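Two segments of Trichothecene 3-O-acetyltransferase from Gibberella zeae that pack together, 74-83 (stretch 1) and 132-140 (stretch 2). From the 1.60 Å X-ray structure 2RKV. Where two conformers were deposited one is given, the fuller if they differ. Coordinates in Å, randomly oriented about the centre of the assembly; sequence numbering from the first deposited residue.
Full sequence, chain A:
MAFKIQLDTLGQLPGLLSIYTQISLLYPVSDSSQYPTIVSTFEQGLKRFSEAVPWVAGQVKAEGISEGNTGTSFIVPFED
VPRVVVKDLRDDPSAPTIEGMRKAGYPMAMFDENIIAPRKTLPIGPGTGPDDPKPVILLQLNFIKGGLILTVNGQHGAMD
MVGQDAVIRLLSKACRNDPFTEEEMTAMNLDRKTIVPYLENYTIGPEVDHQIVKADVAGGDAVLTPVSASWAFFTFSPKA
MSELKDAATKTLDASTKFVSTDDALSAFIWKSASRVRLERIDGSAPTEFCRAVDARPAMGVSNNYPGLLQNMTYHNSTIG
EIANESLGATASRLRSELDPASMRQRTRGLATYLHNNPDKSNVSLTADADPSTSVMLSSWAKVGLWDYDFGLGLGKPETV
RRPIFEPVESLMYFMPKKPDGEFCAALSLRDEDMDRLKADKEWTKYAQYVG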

ATOM      1  N   PHE A  74      13.465 -15.726   4.359  1.00 10.28           N
ATOM      2  CA  PHE A  74      13.470 -15.648   5.815  1.00 10.38           C
ATOM      3  C   PHE A  74      13.946 -14.251   6.201  1.00 10.10           C
ATOM      4  O   PHE A  74      14.750 -13.648   5.485  1.00 10.82           O
ATOM      5  CB  PHE A  74      14.452 -16.668   6.413  1.00 10.07           C
ATOM      6  CG  PHE A  74      14.089 -18.114   6.154  1.00 10.48           C
ATOM      7  CD1 PHE A  74      14.386 -18.721   4.932  1.00 10.92           C
ATOM      8  CD2 PHE A  74      13.478 -18.880   7.147  1.00 10.78           C
ATOM      9  CE1 PHE A  74      14.046 -20.070   4.693  1.00 11.57           C
ATOM     10  CE2 PHE A  74      13.137 -20.224   6.918  1.00 11.48           C
ATOM     11  CZ  PHE A  74      13.425 -20.815   5.684  1.00 12.09           C
ATOM     12  N   ILE A  75      13.468 -13.751   7.337  1.00  9.62           N
ATOM     13  CA  ILE A  75      14.074 -12.574   7.969  1.00  9.61           C
ATOM     14  C   ILE A  75      15.243 -13.062   8.822  1.00  9.74           C
ATOM     15  O   ILE A  75      15.073 -13.893   9.721  1.00  9.50           O
ATOM     16  CB  ILE A  75      13.069 -11.783   8.846  1.00 10.08           C
ATOM     17  CG1 ILE A  75      11.932 -11.230   7.974  1.00 10.13           C
ATOM     18  CG2 ILE A  75      13.783 -10.647   9.587  1.00  9.92           C
ATOM     19  CD1 ILE A  75      10.707 -10.738   8.758  1.00 10.58           C
ATOM     20  N   VAL A  76      16.427 -12.548   8.520  1.00  9.55           N
ATOM     21  CA  VAL A  76      17.656 -12.974   9.191  1.00  9.90           C
ATOM     22  C   VAL A  76      18.471 -11.736   9.581  1.00 10.32           C
ATOM     23  O   VAL A  76      18.206 -10.645   9.098  1.00 10.57           O
ATOM     24  CB  VAL A  76      18.487 -13.941   8.293  1.00  9.91           C
ATOM     25  CG1 VAL A  76      17.709 -15.218   8.035  1.00  9.64           C
ATOM     26  CG2 VAL A  76      18.872 -13.277   6.965  1.00 10.63           C
ATOM     27  N   PRO A  77      19.452 -11.892  10.484  1.00 10.50           N
ATOM     28  CA  PRO A  77      20.208 -10.707  10.898  1.00 10.77           C
ATOM     29  C   PRO A  77      20.871  -9.944   9.740  1.00 11.14           C
ATOM     30  O   PRO A  77      21.184 -10.521   8.692  1.00 10.74           O
ATOM     31  CB  PRO A  77      21.250 -11.275  11.868  1.00 11.06           C
ATOM     32  CG  PRO A  77      20.617 -12.535  12.399  1.00 11.16           C
ATOM     33  CD  PRO A  77      19.886 -13.106  11.201  1.00 10.84           C
ATOM     34  N   PHE A  78      21.041  -8.642   9.939  1.00 11.60           N
ATOM     35  CA  PHE A  78      21.638  -7.769   8.929  1.00 12.49           C
ATOM     36  C   PHE A  78      22.545  -6.764   9.632  1.00 13.15           C
ATOM     37  O   PHE A  78      23.761  -6.958   9.667  1.00 14.06           O
ATOM     38  CB  PHE A  78      20.550  -7.089   8.094  1.00 12.55           C
ATOM     39  CG  PHE A  78      21.077  -6.162   7.024  1.00 13.29           C
ATOM     40  CD1 PHE A  78      20.545  -4.885   6.881  1.00 13.98           C
ATOM     41  CD2 PHE A  78      22.097  -6.568   6.164  1.00 15.03           C
ATOM     42  CE1 PHE A  78      21.013  -4.017   5.895  1.00 14.45           C
ATOM     43  CE2 PHE A  78      22.582  -5.701   5.169  1.00 15.42           C
ATOM     44  CZ  PHE A  78      22.035  -4.429   5.035  1.00 14.39           C
ATOM     45  N   GLU A  79      21.966  -5.717  10.214  1.00 13.45           N
ATOM     46  CA  GLU A  79      22.739  -4.731  10.972  1.00 14.31           C
ATOM     47  C   GLU A  79      22.141  -4.528  12.370  1.00 13.87           C
ATOM     48  O   GLU A  79      21.050  -5.032  12.649  1.00 13.59           O
ATOM     49  CB  GLU A  79      22.879  -3.428  10.167  1.00 14.19           C
ATOM     50  CG  GLU A  79      23.743  -3.643   8.922  1.00 16.17           C
ATOM     51  CD  GLU A  79      23.926  -2.409   8.052  1.00 16.60           C
ATOM     52  OE1 GLU A  79      23.243  -1.387   8.258  1.00 19.87           O
ATOM     53  OE2 GLU A  79      24.773  -2.483   7.138  1.00 21.57           O
ATOM     54  N   ASP A  80      22.856  -3.813  13.243  1.00 14.04           N
ATOM     55  CA  ASP A  80      22.430  -3.636  14.639  1.00 14.47           C
ATOM     56  C   ASP A  80      21.088  -2.918  14.773  1.00 14.27           C
ATOM     57  O   ASP A  80      20.269  -3.261  15.628  1.00 14.32           O
ATOM     58  CB  ASP A  80      23.502  -2.876  15.438  1.00 15.11           C
ATOM     59  CG  ASP A  80      24.742  -3.715  15.703  0.50 15.54           C
ATOM     60  OD1 ASP A  80      24.696  -4.952  15.529  0.50 16.96           O
ATOM     61  OD2 ASP A  80      25.768  -3.126  16.098  0.50 17.07           O
ATOM     62  N   VAL A  81      20.882  -1.915  13.923  1.00 13.89           N
ATOM     63  CA  VAL A  81      19.655  -1.130  13.906  1.00 13.31           C
ATOM     64  C   VAL A  81      19.166  -0.972  12.462  1.00 13.05           C
ATOM     65  O   VAL A  81      19.955  -1.142  11.522  1.00 12.61           O
ATOM     66  CB  VAL A  81      19.869   0.267  14.553  1.00 13.91           C
ATOM     67  CG1 VAL A  81      20.243   0.125  16.031  1.00 14.24           C
ATOM     68  CG2 VAL A  81      20.924   1.075  13.785  1.00 13.06           C
ATOM     69  N   PRO A  82      17.863  -0.669  12.271  1.00 13.07           N
ATOM     70  CA  PRO A  82      17.434  -0.356  10.904  1.00 13.40           C
ATOM     71  C   PRO A  82      18.163   0.888  10.403  1.00 13.76           C
ATOM     72  O   PRO A  82      18.412   1.803  11.190  1.00 14.22           O
ATOM     73  CB  PRO A  82      15.943  -0.046  11.066  1.00 13.40           C
ATOM     74  CG  PRO A  82      15.545  -0.707  12.338  1.00 13.47           C
ATOM     75  CD  PRO A  82      16.743  -0.569  13.223  1.00 12.92           C
ATOM     76  N   ARG A  83      18.514   0.903   9.120  1.00 14.10           N
ATOM     77  CA  ARG A  83      19.248   2.026   8.529  1.00 14.78           C
ATOM     78  C   ARG A  83      18.373   3.259   8.374  1.00 14.31           C
ATOM     79  O   ARG A  83      17.285   3.184   7.786  1.00 13.89           O
ATOM     80  CB  ARG A  83      19.785   1.655   7.148  1.00 15.08           C
ATOM     81  CG  ARG A  83      20.904   0.621   7.151  1.00 16.86           C
ATOM     82  CD  ARG A  83      21.251   0.217   5.730  1.00 18.64           C
ATOM     83  NE  ARG A  83      22.485  -0.565   5.676  1.00 20.90           N
ATOM     84  CZ  ARG A  83      23.081  -0.962   4.553  1.00 22.50           C
ATOM     85  NH1 ARG A  83      22.559  -0.657   3.371  1.00 24.10           N
ATOM     86  NH2 ARG A  83      24.202  -1.665   4.613  1.00 22.54           N
ATOM     87  N   ASP A 132      21.955  -8.261  -3.765  1.00 26.31           N
ATOM     88  CA  ASP A 132      22.024  -7.072  -2.924  1.00 24.82           C
ATOM     89  C   ASP A 132      21.100  -7.259  -1.723  1.00 22.86           C
ATOM     90  O   ASP A 132      20.044  -7.872  -1.855  1.00 22.31           O
ATOM     91  CB  ASP A 132      21.620  -5.833  -3.727  1.00 25.24           C
ATOM     92  CG  ASP A 132      22.572  -5.546  -4.880  1.00 26.60           C
ATOM     93  OD1 ASP A 132      23.803  -5.597  -4.657  1.00 28.81           O
ATOM     94  OD2 ASP A 132      22.089  -5.263  -5.998  1.00 26.73           O
ATOM     95  N   PRO A 133      21.500  -6.735  -0.549  1.00 21.57           N
ATOM     96  CA  PRO A 133      20.689  -6.920   0.658  1.00 19.82           C
ATOM     97  C   PRO A 133      19.293  -6.321   0.509  1.00 18.18           C
ATOM     98  O   PRO A 133      19.115  -5.320  -0.198  1.00 17.37           O
ATOM     99  CB  PRO A 133      21.475  -6.159   1.732  1.00 20.28           C
ATOM    100  CG  PRO A 133      22.873  -6.108   1.211  1.00 21.59           C
ATOM    101  CD  PRO A 133      22.719  -5.955  -0.267  1.00 21.68           C
ATOM    102  N   LYS A 134      18.320  -6.951   1.161  1.00 16.01           N
ATOM    103  CA  LYS A 134      16.957  -6.441   1.206  1.00 14.50           C
ATOM    104  C   LYS A 134      16.572  -6.184   2.665  1.00 13.12           C
ATOM    105  O   LYS A 134      15.947  -7.031   3.296  1.00 12.28           O
ATOM    106  CB  LYS A 134      15.974  -7.440   0.578  1.00 14.39           C
ATOM    107  CG  LYS A 134      16.176  -7.703  -0.910  1.00 15.04           C
ATOM    108  CD  LYS A 134      15.255  -8.826  -1.369  1.00 15.70           C
ATOM    109  N   PRO A 135      16.948  -5.009   3.204  1.00 12.41           N
ATOM    110  CA  PRO A 135      16.604  -4.699   4.593  1.00 11.50           C
ATOM    111  C   PRO A 135      15.089  -4.754   4.817  1.00 10.62           C
ATOM    112  O   PRO A 135      14.310  -4.389   3.928  1.00 10.31           O
ATOM    113  CB  PRO A 135      17.112  -3.266   4.768  1.00 11.41           C
ATOM    114  CG  PRO A 135      18.218  -3.135   3.716  1.00 12.93           C
ATOM    115  CD  PRO A 135      17.692  -3.909   2.555  1.00 12.64           C
ATOM    116  N   VAL A 136      14.684  -5.218   5.992  1.00 10.10           N
ATOM    117  CA  VAL A 136      13.270  -5.315   6.331  1.00  9.52           C
ATOM    118  C   VAL A 136      12.610  -3.932   6.278  1.00  9.63           C
ATOM    119  O   VAL A 136      11.529  -3.769   5.695  1.00  9.84           O
ATOM    120  CB  VAL A 136      13.079  -5.963   7.722  1.00  9.74           C
ATOM    121  CG1 VAL A 136      11.654  -5.754   8.234  1.00  8.87           C
ATOM    122  CG2 VAL A 136      13.397  -7.439   7.643  1.00  9.32           C
ATOM    123  N   ILE A 137      13.260  -2.953   6.897  1.00  9.31           N
ATOM    124  CA  ILE A 137      12.791  -1.562   6.841  0.50  9.74           C
ATOM    125  C   ILE A 137      13.947  -0.604   6.624  1.00 10.12           C
ATOM    126  O   ILE A 137      15.076  -0.870   7.028  1.00 10.63           O
ATOM    127  CB  ILE A 137      11.981  -1.111   8.093  0.50  9.87           C
ATOM    128  CG1 ILE A 137      12.710  -1.434   9.401  0.50 10.07           C
ATOM    129  CG2 ILE A 137      10.570  -1.682   8.073  0.50  9.41           C
ATOM    130  CD1 ILE A 137      12.226  -0.597  10.583  0.50  9.61           C
ATOM    131  N   LEU A 138      13.664   0.502   5.938  1.00 10.16           N
ATOM    132  CA  LEU A 138      14.646   1.553   5.707  1.00 10.98           C
ATOM    133  C   LEU A 138      13.977   2.891   5.956  1.00 10.87           C
ATOM    134  O   LEU A 138      12.800   3.059   5.636  1.00 10.87           O
ATOM    135  CB  LEU A 138      15.183   1.510   4.273  1.00 11.51           C
ATOM    136  CG  LEU A 138      16.048   0.318   3.852  1.00 13.18           C
ATOM    137  CD1 LEU A 138      16.217   0.295   2.344  1.00 14.80           C
ATOM    138  CD2 LEU A 138      17.415   0.362   4.526  1.00 15.14           C
ATOM    139  N   LEU A 139      14.723   3.838   6.523  1.00 10.65           N
ATOM    140  CA  LEU A 139      14.165   5.152   6.878  1.00 11.15           C
ATOM    141  C   LEU A 139      14.992   6.289   6.274  1.00 10.58           C
ATOM    142  O   LEU A 139      16.192   6.145   6.062  1.00 10.28           O
ATOM    143  CB  LEU A 139      14.119   5.286   8.400  1.00 11.44           C
ATOM    144  CG  LEU A 139      13.285   4.119   8.956  1.00 13.80           C
ATOM    145  CD1 LEU A 139      14.142   3.118   9.736  1.00 13.08           C
ATOM    146  CD2 LEU A 139      12.043   4.575   9.699  1.00 16.43           C
ATOM    147  N   GLN A 140      14.339   7.413   5.993  1.00 10.03           N
ATOM    148  CA  GLN A 140      15.039   8.612   5.553  1.00  9.91           C
ATOM    149  C   GLN A 140      14.423   9.831   6.222  1.00 10.17           C
ATOM    150  O   GLN A 140      13.197  10.008   6.214  1.00  9.94           O
ATOM    151  CB  GLN A 140      15.017   8.742   4.024  1.00  9.93           C
ATOM    152  CG  GLN A 140      15.884   9.898   3.484  1.00  9.70           C
ATOM    153  CD  GLN A 140      16.407   9.628   2.090  1.00 11.18           C
ATOM    154  OE1 GLN A 140      16.923   8.547   1.812  1.00 12.71           O
ATOM    155  NE2 GLN A 140      16.282  10.619   1.204  1.00 11.45           N
TER
HETATM  156  O   HOH W   1      17.734  -1.421   7.646  1.00 13.29           O
HETATM  157  O   HOH W   2      17.830   4.013   5.046  1.00 14.95           O

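What fixes the two backbones to each other? One direct hydrogen bond crosses between them, from L139 N to R83 O at 2.9 Å, and it is nearly straight. Two residues earlier in stretch 2, I137 O lies 4.4 Å from R83 N, too far to bond, and a water fills the gap: it accepts from R83 N at 2.9 Å and donates to I137 O at 2.8 Å. A second water donates to both R83 O and L139 O, each 2.9 Å away.

Why does the R83 side chain stay extended? After chi1 in m, chi2, chi3 and chi4 all lie near 180°, and this straight reach carries the guanidinium to E79 in its own stretch. E79, also m then t, presents its carboxylate for a paired salt bridge: R83 NE to E79 OE1 is 2.8 Å and R83 NH2 to E79 OE2 is 2.7 Å. The charged end is thus matched within stretch 1, while R83 CB rests 3.8 Å from L138 CD2.

How does F78 meet the proline-rich start of stretch 2? Its CA-to-CB bond points toward that stretch, and chi1 at 180° carries the ring out to two prolines. F78 CE2 lies 3.6 Å from P133 CB, and F78 CE1 lies 3.7 Å from P135 CG. Both approaches are oblique to the ring.

What do the aliphatic side chains contribute? The P82 ring faces two longer neighbours whose CA-to-CB bonds run sideways but whose ends come nearer. With chi1 in p and chi2 in t, I137 brings CD1 to 3.8 Å from P82 CG; L139, with chi1 in m and chi2 between wells at 111°, places CD1 3.9 Å from P82 CB. Earlier in both stretches, I75 CG2 and V136 CG2 touch at 3.8 Å, V136 holding chi1 in t.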